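Local coordinates for probable glutamine synthetase (Pseudomonas aeruginosa, PDB 4HPP), which belongs to the glutamine synthetase family and, in this model, holds a magnesium ion and a glutamic acid in its catalytic domain, at residues A[300-303]-A[309-312]; A[253-258]-A[262-267]; A[166-169]-A[173-176]. All coordinates share one frame; numbering follows the deposited sequence.

Contact 1. Residues A[300-303]-A[309-312]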
ATOM      1  N   TYR A 300      44.759  32.103  -6.696  1.00 80.03           N
ATOM      2  CA  TYR A 300      45.674  32.670  -7.707  1.00 79.37           C
ATOM      3  C   TYR A 300      45.888  31.892  -9.030  1.00 73.72           C
ATOM      4  O   TYR A 300      45.642  30.679  -9.141  1.00 67.66           O
ATOM      5  CB  TYR A 300      47.035  33.017  -7.070  1.00 88.28           C
ATOM      6  CG  TYR A 300      47.054  34.195  -6.074  1.00104.43           C
ATOM      7  CD1 TYR A 300      46.824  33.989  -4.701  1.00111.29           C
ATOM      8  CD2 TYR A 300      47.354  35.502  -6.495  1.00107.53           C
ATOM      9  CE1 TYR A 300      46.862  35.048  -3.792  1.00111.59           C
ATOM     10  CE2 TYR A 300      47.393  36.567  -5.589  1.00108.48           C
ATOM     11  CZ  TYR A 300      47.148  36.337  -4.242  1.00108.81           C
ATOM     12  OH  TYR A 300      47.186  37.381  -3.341  1.00 94.29           O
ATOM     13  N   ALA A 301      46.378  32.598 -10.042  1.00 67.53           N
ATOM     14  CA  ALA A 301      46.713  31.920 -11.272  1.00 61.15           C
ATOM     15  C   ALA A 301      48.163  31.535 -11.180  1.00 67.47           C
ATOM     16  O   ALA A 301      49.052  32.345 -11.431  1.00 88.22           O
ATOM     17  CB  ALA A 301      46.453  32.803 -12.479  1.00 54.63           C
ATOM     18  N   CYS A 302      48.402  30.293 -10.793  1.00 72.74           N
ATOM     19  CA  CYS A 302      49.749  29.738 -10.648  1.00 69.12           C
ATOM     20  C   CYS A 302      49.698  28.289 -11.170  1.00 67.32           C
ATOM     21  O   CYS A 302      48.650  27.807 -11.577  1.00 67.50           O
ATOM     22  CB  CYS A 302      50.163  29.777  -9.172  1.00 64.03           C
ATOM     23  SG  CYS A 302      48.984  28.900  -8.098  1.00 83.40           S
ATOM     24  N   LEU A 303      50.819  27.591 -11.113  1.00 64.96           N
ATOM     25  CA  LEU A 303      50.917  26.249 -11.628  1.00 68.02           C
ATOM     26  C   LEU A 303      51.375  25.262 -10.534  1.00 74.64           C
ATOM     27  O   LEU A 303      51.981  25.639  -9.508  1.00 70.76           O
ATOM     28  CB  LEU A 303      51.867  26.244 -12.819  1.00 71.09           C
ATOM     29  CG  LEU A 303      52.100  24.983 -13.646  1.00 71.02           C
ATOM     30  CD1 LEU A 303      51.305  25.049 -14.923  1.00 56.79           C
ATOM     31  CD2 LEU A 303      53.578  24.968 -13.995  1.00 78.06           C
ATOM     32  N   GLU A 309      46.176  23.565  -4.749  1.00104.40           N
ATOM     33  CA  GLU A 309      45.819  24.951  -4.535  1.00106.14           C
ATOM     34  C   GLU A 309      46.137  25.701  -5.859  1.00 98.74           C
ATOM     35  O   GLU A 309      45.903  26.910  -5.975  1.00 97.44           O
ATOM     36  CB  GLU A 309      46.574  25.549  -3.336  1.00110.02           C
ATOM     37  CG  GLU A 309      46.192  25.014  -1.958  1.00112.60           C
ATOM     38  CD  GLU A 309      46.992  25.678  -0.829  1.00122.31           C
ATOM     39  OE1 GLU A 309      46.353  26.271   0.066  1.00119.69           O
ATOM     40  OE2 GLU A 309      48.254  25.629  -0.828  1.00106.62           O
ATOM     41  N   ALA A 310      46.650  24.971  -6.857  1.00 75.37           N
ATOM     42  CA  ALA A 310      47.071  25.585  -8.127  1.00 77.41           C
ATOM     43  C   ALA A 310      45.869  25.622  -9.063  1.00 62.65           C
ATOM     44  O   ALA A 310      45.120  24.665  -9.122  1.00 66.42           O
ATOM     45  CB  ALA A 310      48.272  24.831  -8.763  1.00 59.83           C
ATOM     46  N   ALA A 311      45.696  26.713  -9.791  1.00 56.80           N
ATOM     47  CA  ALA A 311      44.630  26.818 -10.779  1.00 53.28           C
ATOM     48  C   ALA A 311      44.913  25.909 -11.980  1.00 56.05           C
ATOM     49  O   ALA A 311      43.981  25.416 -12.599  1.00 57.83           O
ATOM     50  CB  ALA A 311      44.414  28.277 -11.217  1.00 52.88           C
ATOM     51  N   LEU A 312      46.186  25.662 -12.303  1.00 57.34           N
ATOM     52  CA  LEU A 312      46.523  24.809 -13.463  1.00 54.39           C
ATOM     53  C   LEU A 312      47.516  23.798 -12.983  1.00 56.16           C
ATOM     54  O   LEU A 312      48.521  24.149 -12.378  1.00 60.33           O
ATOM     55  CB  LEU A 312      47.122  25.641 -14.594  1.00 54.83           C
ATOM     56  CG  LEU A 312      47.117  25.197 -16.045  1.00 57.20           C
ATOM     57  CD1 LEU A 312      45.717  25.044 -16.586  1.00 59.86           C
ATOM     58  CD2 LEU A 312      47.834  26.226 -16.910  1.00 64.38           C
TER

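Contact 2. Residues A[253-258]-A[262-267]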
ATOM      1  N   PRO A 253      60.423  14.642 -21.637  1.00 90.57           N
ATOM      2  CA  PRO A 253      61.198  14.216 -20.459  1.00 88.61           C
ATOM      3  C   PRO A 253      62.413  15.115 -20.279  1.00 96.45           C
ATOM      4  O   PRO A 253      62.878  15.710 -21.258  1.00101.21           O
ATOM      5  CB  PRO A 253      61.661  12.799 -20.823  1.00 77.35           C
ATOM      6  CG  PRO A 253      60.714  12.328 -21.873  1.00 81.81           C
ATOM      7  CD  PRO A 253      60.232  13.542 -22.611  1.00 83.74           C
ATOM      8  N   GLY A 254      62.910  15.250 -19.054  1.00 96.37           N
ATOM      9  CA  GLY A 254      64.226  15.869 -18.871  1.00 99.14           C
ATOM     10  C   GLY A 254      64.254  17.383 -18.969  1.00 89.12           C
ATOM     11  O   GLY A 254      65.036  18.026 -18.264  1.00 98.70           O
ATOM     12  N   ARG A 255      63.426  17.957 -19.842  1.00 88.63           N
ATOM     13  CA  ARG A 255      62.970  19.343 -19.631  1.00 87.90           C
ATOM     14  C   ARG A 255      62.108  19.310 -18.342  1.00 79.61           C
ATOM     15  O   ARG A 255      61.354  18.350 -18.126  1.00 82.32           O
ATOM     16  CB  ARG A 255      62.212  19.904 -20.855  1.00 83.47           C
ATOM     17  CG  ARG A 255      62.513  21.383 -21.119  1.00 82.60           C
ATOM     18  CD  ARG A 255      61.614  22.010 -22.171  1.00 79.41           C
ATOM     19  NE  ARG A 255      61.267  23.409 -21.857  1.00 79.82           N
ATOM     20  CZ  ARG A 255      61.495  24.469 -22.653  1.00 94.75           C
ATOM     21  NH1 ARG A 255      62.090  24.336 -23.844  1.00 95.77           N
ATOM     22  NH2 ARG A 255      61.125  25.689 -22.268  1.00 92.60           N
ATOM     23  N   PRO A 256      62.246  20.318 -17.459  1.00 69.32           N
ATOM     24  CA  PRO A 256      61.706  20.062 -16.136  1.00 70.71           C
ATOM     25  C   PRO A 256      60.160  19.962 -16.160  1.00 81.87           C
ATOM     26  O   PRO A 256      59.533  20.477 -17.096  1.00 96.57           O
ATOM     27  CB  PRO A 256      62.202  21.263 -15.331  1.00 65.75           C
ATOM     28  CG  PRO A 256      62.356  22.365 -16.321  1.00 59.56           C
ATOM     29  CD  PRO A 256      62.559  21.748 -17.667  1.00 65.57           C
ATOM     30  N   ASN A 257      59.554  19.300 -15.161  1.00 73.06           N
ATOM     31  CA  ASN A 257      58.120  18.957 -15.196  1.00 70.91           C
ATOM     32  C   ASN A 257      57.775  17.961 -16.314  1.00 76.95           C
ATOM     33  O   ASN A 257      56.770  17.267 -16.219  1.00 79.37           O
ATOM     34  CB  ASN A 257      57.228  20.188 -15.349  1.00 70.58           C
ATOM     35  CG  ASN A 257      57.323  21.145 -14.175  1.00 81.64           C
ATOM     36  OD1 ASN A 257      57.718  20.767 -13.057  1.00 77.47           O
ATOM     37  ND2 ASN A 257      56.948  22.404 -14.420  1.00 75.63           N
ATOM     38  N   ASP A 258      58.633  17.885 -17.341  1.00 78.57           N
ATOM     39  CA  ASP A 258      58.431  17.087 -18.574  1.00 79.91           C
ATOM     40  C   ASP A 258      57.584  17.896 -19.555  1.00 78.21           C
ATOM     41  O   ASP A 258      56.978  17.342 -20.477  1.00 68.84           O
ATOM     42  CB  ASP A 258      57.839  15.680 -18.314  1.00 75.35           C
ATOM     43  CG  ASP A 258      58.688  14.848 -17.370  1.00 76.41           C
ATOM     44  OD1 ASP A 258      59.943  14.865 -17.473  1.00 82.97           O
ATOM     45  OD2 ASP A 258      58.092  14.153 -16.528  1.00 83.01           O
ATOM     46  N   LEU A 262      56.640  24.444 -26.317  1.00 63.08           N
ATOM     47  CA  LEU A 262      55.219  24.541 -26.665  1.00 77.64           C
ATOM     48  C   LEU A 262      54.308  24.535 -25.392  1.00 75.36           C
ATOM     49  O   LEU A 262      53.591  25.505 -25.096  1.00 63.56           O
ATOM     50  CB  LEU A 262      54.804  23.431 -27.652  1.00 72.90           C
ATOM     51  CG  LEU A 262      53.298  23.401 -28.012  1.00 72.71           C
ATOM     52  CD1 LEU A 262      52.853  24.626 -28.794  1.00 69.04           C
ATOM     53  CD2 LEU A 262      52.921  22.147 -28.782  1.00 80.38           C
ATOM     54  N   GLY A 263      54.373  23.442 -24.639  1.00 66.58           N
ATOM     55  CA  GLY A 263      53.671  23.347 -23.388  1.00 64.81           C
ATOM     56  C   GLY A 263      53.716  24.606 -22.568  1.00 64.72           C
ATOM     57  O   GLY A 263      52.667  25.171 -22.255  1.00 73.77           O
ATOM     58  N   GLU A 264      54.919  25.056 -22.223  1.00 63.68           N
ATOM     59  CA  GLU A 264      55.060  26.257 -21.392  1.00 66.78           C
ATOM     60  C   GLU A 264      54.395  27.492 -22.015  1.00 60.74           C
ATOM     61  O   GLU A 264      53.822  28.295 -21.301  1.00 61.38           O
ATOM     62  CB  GLU A 264      56.523  26.568 -21.100  1.00 67.02           C
ATOM     63  CG  GLU A 264      57.449  25.372 -21.192  1.00 76.05           C
ATOM     64  CD  GLU A 264      58.836  25.651 -20.632  1.00 86.02           C
ATOM     65  OE1 GLU A 264      59.538  24.660 -20.286  1.00 85.75           O
ATOM     66  OE2 GLU A 264      59.222  26.850 -20.527  1.00 75.82           O
ATOM     67  N   HIS A 265      54.468  27.656 -23.330  1.00 55.92           N
ATOM     68  CA  HIS A 265      53.775  28.782 -23.953  1.00 64.62           C
ATOM     69  C   HIS A 265      52.278  28.651 -23.721  1.00 63.79           C
ATOM     70  O   HIS A 265      51.613  29.566 -23.190  1.00 60.20           O
ATOM     71  CB  HIS A 265      54.107  28.901 -25.448  1.00 69.82           C
ATOM     72  CG  HIS A 265      55.574  29.221 -25.745  1.00 82.97           C
ATOM     73  ND1 HIS A 265      56.243  30.241 -25.139  1.00 82.72           N
ATOM     74  CD2 HIS A 265      56.486  28.631 -26.643  1.00 71.69           C
ATOM     75  CE1 HIS A 265      57.520  30.273 -25.603  1.00 81.10           C
ATOM     76  NE2 HIS A 265      57.662  29.288 -26.519  1.00 69.45           N
ATOM     77  N   TRP A 266      51.741  27.488 -24.072  1.00 58.53           N
ATOM     78  CA  TRP A 266      50.334  27.201 -23.840  1.00 59.16           C
ATOM     79  C   TRP A 266      49.853  27.494 -22.411  1.00 63.83           C
ATOM     80  O   TRP A 266      48.915  28.292 -22.187  1.00 65.20           O
ATOM     81  CB  TRP A 266      50.025  25.782 -24.272  1.00 51.69           C
ATOM     82  CG  TRP A 266      48.546  25.585 -24.379  1.00 55.77           C
ATOM     83  CD1 TRP A 266      47.743  25.832 -25.479  1.00 52.66           C
ATOM     84  CD2 TRP A 266      47.615  25.129 -23.311  1.00 52.54           C
ATOM     85  NE1 TRP A 266      46.432  25.546 -25.188  1.00 59.03           N
ATOM     86  CE2 TRP A 266      46.283  25.130 -23.910  1.00 49.30           C
ATOM     87  CE3 TRP A 266      47.764  24.702 -21.977  1.00 50.06           C
ATOM     88  CZ2 TRP A 266      45.142  24.731 -23.194  1.00 54.37           C
ATOM     89  CZ3 TRP A 266      46.613  24.305 -21.260  1.00 52.43           C
ATOM     90  CH2 TRP A 266      45.323  24.328 -21.856  1.00 50.46           C
ATOM     91  N   ALA A 267      50.499  26.871 -21.428  1.00 59.20           N
ATOM     92  CA  ALA A 267      50.181  27.121 -20.025  1.00 54.41           C
ATOM     93  C   ALA A 267      50.290  28.600 -19.643  1.00 57.87           C
ATOM     94  O   ALA A 267      49.498  29.108 -18.805  1.00 56.81           O
ATOM     95  CB  ALA A 267      51.063  26.275 -19.127  1.00 51.76           C
TER

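Contact 3. Residues A[166-169]-A[173-176]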
ATOM      1  N   ALA A 166      24.215   3.466 -18.402  1.00 53.28           N
ATOM      2  CA  ALA A 166      23.633   4.577 -19.197  1.00 46.43           C
ATOM      3  C   ALA A 166      24.701   5.439 -19.937  1.00 45.70           C
ATOM      4  O   ALA A 166      24.575   5.698 -21.138  1.00 45.83           O
ATOM      5  CB  ALA A 166      22.731   5.414 -18.341  1.00 39.77           C
ATOM      6  N   LEU A 167      25.784   5.805 -19.247  1.00 42.95           N
ATOM      7  CA  LEU A 167      26.851   6.551 -19.889  1.00 39.29           C
ATOM      8  C   LEU A 167      27.515   5.662 -20.971  1.00 45.31           C
ATOM      9  O   LEU A 167      27.721   6.145 -22.101  1.00 43.86           O
ATOM     10  CB  LEU A 167      27.846   7.122 -18.883  1.00 35.86           C
ATOM     11  CG  LEU A 167      27.333   8.125 -17.812  1.00 39.81           C
ATOM     12  CD1 LEU A 167      28.296   8.212 -16.634  1.00 38.02           C
ATOM     13  CD2 LEU A 167      27.028   9.542 -18.325  1.00 37.93           C
ATOM     14  N   ALA A 168      27.802   4.379 -20.679  1.00 38.31           N
ATOM     15  CA  ALA A 168      28.286   3.463 -21.790  1.00 36.65           C
ATOM     16  C   ALA A 168      27.392   3.449 -23.016  1.00 37.21           C
ATOM     17  O   ALA A 168      27.894   3.719 -24.158  1.00 31.84           O
ATOM     18  CB  ALA A 168      28.588   2.036 -21.341  1.00 31.13           C
ATOM     19  N   GLN A 169      26.088   3.202 -22.792  1.00 33.25           N
ATOM     20  CA  GLN A 169      25.145   3.264 -23.905  1.00 32.21           C
ATOM     21  C   GLN A 169      25.178   4.596 -24.580  1.00 38.13           C
ATOM     22  O   GLN A 169      24.958   4.666 -25.741  1.00 41.04           O
ATOM     23  CB  GLN A 169      23.696   3.043 -23.482  1.00 33.46           C
ATOM     24  CG  GLN A 169      23.339   1.709 -22.845  1.00 29.38           C
ATOM     25  CD  GLN A 169      21.969   1.761 -22.290  1.00 34.38           C
ATOM     26  OE1 GLN A 169      21.021   2.147 -23.011  1.00 34.00           O
ATOM     27  NE2 GLN A 169      21.841   1.531 -20.944  1.00 36.73           N
ATOM     28  N   GLU A 173      31.985   6.535 -22.977  1.00 50.13           N
ATOM     29  CA  GLU A 173      33.137   5.799 -22.399  1.00 50.73           C
ATOM     30  C   GLU A 173      33.342   6.058 -20.885  1.00 49.85           C
ATOM     31  O   GLU A 173      34.420   6.450 -20.416  1.00 43.74           O
ATOM     32  CB  GLU A 173      34.398   6.085 -23.197  1.00 54.49           C
ATOM     33  CG  GLU A 173      34.245   5.746 -24.687  1.00 57.94           C
ATOM     34  CD  GLU A 173      35.471   6.112 -25.487  1.00 61.31           C
ATOM     35  OE1 GLU A 173      35.769   7.351 -25.615  1.00 76.71           O
ATOM     36  OE2 GLU A 173      36.142   5.164 -25.975  1.00 71.69           O
ATOM     37  N   PRO A 174      32.298   5.819 -20.091  1.00 46.12           N
ATOM     38  CA  PRO A 174      32.531   5.959 -18.661  1.00 46.79           C
ATOM     39  C   PRO A 174      33.803   5.157 -18.244  1.00 50.20           C
ATOM     40  O   PRO A 174      34.121   4.137 -18.845  1.00 57.46           O
ATOM     41  CB  PRO A 174      31.264   5.359 -18.066  1.00 43.43           C
ATOM     42  CG  PRO A 174      30.761   4.395 -19.123  1.00 40.19           C
ATOM     43  CD  PRO A 174      31.060   5.092 -20.397  1.00 41.96           C
ATOM     44  N   GLU A 175      34.527   5.591 -17.236  1.00 48.51           N
ATOM     45  CA  GLU A 175      35.675   4.818 -16.816  1.00 47.32           C
ATOM     46  C   GLU A 175      35.869   4.703 -15.275  1.00 50.24           C
ATOM     47  O   GLU A 175      36.357   3.690 -14.813  1.00 43.32           O
ATOM     48  CB  GLU A 175      36.935   5.355 -17.519  1.00 54.85           C
ATOM     49  CG  GLU A 175      38.040   5.927 -16.628  1.00 64.41           C
ATOM     50  CD  GLU A 175      39.103   6.711 -17.421  1.00 76.61           C
ATOM     51  OE1 GLU A 175      39.470   7.864 -17.030  1.00 70.15           O
ATOM     52  OE2 GLU A 175      39.549   6.172 -18.457  1.00 67.50           O
ATOM     53  N   MET A 176      35.482   5.722 -14.487  1.00 48.01           N
ATOM     54  CA  MET A 176      35.653   5.711 -13.035  1.00 44.35           C
ATOM     55  C   MET A 176      34.355   6.211 -12.389  1.00 47.15           C
ATOM     56  O   MET A 176      33.747   7.132 -12.905  1.00 46.25           O
ATOM     57  CB  MET A 176      36.790   6.638 -12.685  1.00 49.49           C
ATOM     58  CG  MET A 176      37.836   6.143 -11.717  1.00 66.59           C
ATOM     59  SD  MET A 176      38.722   4.649 -12.217  1.00 70.42           S
ATOM     60  CE  MET A 176      38.937   4.046 -10.550  1.00 70.21           C
TER

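Contact 1. Residues A[300-303]-A[309-312]
L303 and L312 sit side by side as the one bridged pair between short parallel strands, their CA atoms 5.0 Å apart and their side chains on the same face of the sheet. This is the tight end. L312 N donates to C302 O at 3.3 Å, a weak bond bent to 147°, and one residue further L303 CA carries a CH···O contact of 3.3 Å to L312 O. In L303, CG stands anti to the backbone N (chi1 -175°), which brings the side chain over L312 O and lets CD1 meet L312 CD2 at 4.2 Å as the two leucines slant across each other. The A311 methyl points toward segment 300-303 and meets Y300 O (CB to O 3.4 Å), while A310 CB lies 3.6 Å from L303 C. C302 belongs to this packed part too, its SG resting 3.8 Å from A310 CA and 4.2 Å from A310 CB. V270 and L271 of helix 261-281 cover L312, and L274 of the same helix touches both A301 and A311.

Toward the other end the segments diverge, their directions 61° apart. The Y300 ring turns off toward I384 and A386, and the E309 carboxylate swings out to the exposed side, with E309 N bonded to N307 OD1. The five residues between the segments include R308, one of the arginines lining the glutamic acid pocket; they belong to a loop that joins the two-residue strand 303-304 to its parallel neighbour 312-315, which pairs on with 330-336 in the catalytic-domain sheet.

Contact 2. Residues A[253-258]-A[262-267]
R255 and E264 reach for each other from opposite directions and make the contact almost by themselves. The charged interaction is a salt bridge: R255 NE donates to E264 OE1 at 2.6 Å, with a bent N-H···O angle of 139°. OE1 lies at the edge of the guanidinium, near its plane. The two flat groups stand nearly perpendicular, 86° apart, and OE1 is approached from above the carboxylate plane, 55° out of it. The R255 chain bends at chi3 to turn its NE side toward the helix, while the E264 chain runs out extended beyond CG.

Backbone and polar bonds within 253-258 are modest. D258 OD1 takes a weak bond from G254 N at 3.4 Å, spanning the turn that carries R255, and R255 N makes a weak bond to P253 O. D258 is also tied to E252 through the main chain.

Apolar packing falls to the helix's other faces. L262 and W266 press on I357 of helix 342-358, and W266 also lies on L239 and L241 of strand 235-243. The salt bridge thus sits at the surface, linking the loop after strand 235-243 to the first turn of helix 261-281.

Contact 3. Residues A[166-169]-A[173-176]
L167 and A168, in the last turn of helix 159-169, meet P174 at the start of strand 174-179, with A168 CA 5.4 Å from E173 CA as the chain swings back through E173 in a left-handed backbone conformation (phi 55°, psi 55°). The proline ring does the touching. Its CG and CD lie alongside the peptide that joins the two helix residues: P174 CG is 3.3 Å from A168 N, and P174 CD is 3.6 Å from L167 C. P174 CD also comes within 3.5 Å of A168 CA, so the ring edge follows the helix backbone from one residue to the next. The same ring spans both neighbouring side chains, CB resting on L167 CB at 3.9 Å and CG on the A168 methyl (CB) at 3.9 Å.

From there the leucine goes inward. With CG anti to the carbonyl carbon (chi1 -61°), its branch packs among V205 and V208 of helix 196-216 and V188 of strand 185-194. The E173 side chain leaves in another direction, its carboxylate held by salt bridges to R191 on strand 185-194 and R201 of helix 196-216.

Helix and strand segments are therefore joined here by van der Waals packing alone. P174 has no N-H to give, and what it offers the helix is a rigid hydrocarbon surface; the polar tie across the turn is a weak bond between L167 O and T172 OG1. The chemistry is that of an apolar seam between a proline ring and a helix end, with the charge of E173 directed away from it.

From the N terminus, the chain first closes contact 3, where residues 170-173 carry helix 159-169 into strand 174-179. Contact 2 follows, across the three residues between its segments, binding the loop after strand 235-243 to the start of helix 261-281. Contact 1 comes last and closes the loop 305-311 between strands 303-304 and 312-315. The three lie in series, without nesting or crossing. Contacts 1 and 2 adjoin: L312 CD2 packs on A267 O at 3.8 Å, and L303 CD2 lies 4.3 Å from N257 ND2, so helix 261-281 serves both. Contact 3 stands apart, its nearest atoms about 18 Å from either, in another part of the same catalytic family region.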